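Local coordinates for protein SusD homolog (Bacteroides thetaiotaomicron VPI-5482, PDB 3IV0) that is a SusD-family protein of the outer membrane that probably binds glycans, as SusD itself binds starch, although its own ligand is not established, at residues A[158-161]-A[162-166]. Numbering follows the deposited sequence.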
loop_
_atom_site.group_PDB
_atom_site.type_symbol
_atom_site.label_atom_id
_atom_site.label_comp_id
_atom_site.label_asym_id
_atom_site.label_seq_id
_atom_site.Cartn_x
_atom_site.Cartn_y
_atom_site.Cartn_z
ATOM N N PRO A 158 10.809 -22.138 10.105
ATOM C CA PRO A 158 11.563 -20.936 10.414
ATOM C C PRO A 158 11.219 -19.776 9.473
ATOM O O PRO A 158 10.567 -19.960 8.462
ATOM C CB PRO A 158 13.010 -21.374 10.213
ATOM C CG PRO A 158 12.881 -22.412 9.133
ATOM C CD PRO A 158 11.608 -23.133 9.379
ATOM N N ARG A 159 11.666 -18.595 9.823
ATOM C CA ARG A 159 11.531 -17.452 8.913
ATOM C C ARG A 159 12.382 -17.735 7.699
ATOM O O ARG A 159 13.540 -18.148 7.830
ATOM C CB ARG A 159 11.968 -16.175 9.621
ATOM C CG ARG A 159 11.075 -15.792 10.774
ATOM C CD ARG A 159 11.627 -14.678 11.598
ATOM N NE ARG A 159 11.623 -13.420 10.846
ATOM C CZ ARG A 159 12.251 -12.321 11.200
ATOM N NH1 ARG A 159 12.964 -12.248 12.314
ATOM N NH2 ARG A 159 12.180 -11.276 10.407
ATOM N N THR A 160 11.803 -17.556 6.527
ATOM C CA THR A 160 12.512 -17.690 5.251
ATOM C C THR A 160 13.058 -16.346 4.777
ATOM O O THR A 160 12.423 -15.302 4.945
ATOM C CB THR A 160 11.573 -18.225 4.193
ATOM O OG1 THR A 160 11.189 -19.564 4.565
ATOM C CG2 THR A 160 12.216 -18.302 2.864
ATOM N N ASN A 161 14.268 -16.359 4.251
ATOM C CA ASN A 161 14.904 -15.205 3.641
ATOM C C ASN A 161 13.907 -14.440 2.791
ATOM O O ASN A 161 13.308 -14.982 1.881
ATOM C CB ASN A 161 16.058 -15.709 2.764
ATOM C CG ASN A 161 16.890 -14.630 2.113
ATOM O OD1 ASN A 161 16.484 -13.486 1.902
ATOM N ND2 ASN A 161 18.126 -15.005 1.790
HETATM N N MSE A 162 13.775 -13.156 3.071
HETATM C CA MSE A 162 12.808 -12.295 2.400
HETATM C C MSE A 162 13.051 -12.228 0.903
HETATM O O MSE A 162 12.097 -12.099 0.160
HETATM C CB MSE A 162 12.821 -10.868 3.008
HETATM C CG MSE A 162 14.166 -10.149 2.969
HETATM SE SE MSE A 162 14.166 -8.397 3.637
HETATM C CE MSE A 162 13.091 -7.557 2.298
ATOM N N VAL A 163 14.306 -12.329 0.462
ATOM C CA VAL A 163 14.570 -12.352 -0.979
ATOM C C VAL A 163 13.942 -13.565 -1.637
ATOM O O VAL A 163 13.346 -13.462 -2.674
ATOM C CB VAL A 163 16.088 -12.294 -1.242
ATOM C CG1 VAL A 163 16.422 -12.569 -2.673
ATOM C CG2 VAL A 163 16.635 -10.931 -0.808
ATOM N N ILE A 164 14.022 -14.717 -0.974
ATOM C CA ILE A 164 13.384 -15.923 -1.484
ATOM C C ILE A 164 11.882 -15.796 -1.533
ATOM O O ILE A 164 11.240 -16.185 -2.514
ATOM C CB ILE A 164 13.771 -17.180 -0.670
ATOM C CG1 ILE A 164 15.263 -17.439 -0.815
ATOM C CG2 ILE A 164 12.940 -18.365 -1.137
ATOM C CD1 ILE A 164 15.788 -18.619 0.080
ATOM N N VAL A 165 11.295 -15.244 -0.460
ATOM C CA VAL A 165 9.847 -15.056 -0.429
ATOM C C VAL A 165 9.428 -14.187 -1.614
ATOM O O VAL A 165 8.512 -14.515 -2.338
ATOM C CB VAL A 165 9.390 -14.430 0.916
ATOM C CG1 VAL A 165 7.885 -14.182 0.920
ATOM C CG2 VAL A 165 9.744 -15.377 2.071
ATOM N N LEU A 166 10.095 -13.057 -1.784
ATOM C CA LEU A 166 9.722 -12.129 -2.861
ATOM C C LEU A 166 9.882 -12.768 -4.237
ATOM O O LEU A 166 9.010 -12.654 -5.098
ATOM C CB LEU A 166 10.543 -10.854 -2.751
ATOM C CG LEU A 166 10.297 -10.005 -1.508
ATOM C CD1 LEU A 166 11.362 -8.918 -1.391
ATOM C CD2 LEU A 166 8.906 -9.362 -1.564
#
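Asn161 and Val163 meet in a helix N-cap: amides of a first turn lack a preceding helical carbonyl, and Asn161 OD1 supplies the acceptor for Val163 N at 2.9 Å. Asn161 CG lies anti to the backbone N (chi1 -176°), and a small chi2 twist then turns OD1 toward that turn. The bond is of ordinary length but bent, 147° at the hydrogen, with the donor tilted above the amide plane. Asn161 OD1 also rests 3.4 Å from Val163 CB. Asn161 grips the helix a second time through its backbone, Val165 N donating to Asn161 O at 3.1 Å along a straighter path, within the carbonyl plane. Apolar contacts flank these polar ones. Thr160 CG2 lies 3.9 Å from Val165 CG2 and 4.0 Å from Ile164 CB, while Ile164 CD1 reaches back to 4.0 Å from Asn161 CB. In the second shell, Asp144 OD1 accepts from Met162 N, and Asp144 O accepts a hydrogen bond from Arg159 NE. The short, weakly bonded strand 159-160, antiparallel to 145-146, leads through Asn161 into helix 162-167, whose Met162 (selenomethionine here), Val165 and Leu166 pack on helix 117-142, with Met162, Val163 and Leu166 also touching helix 202-219.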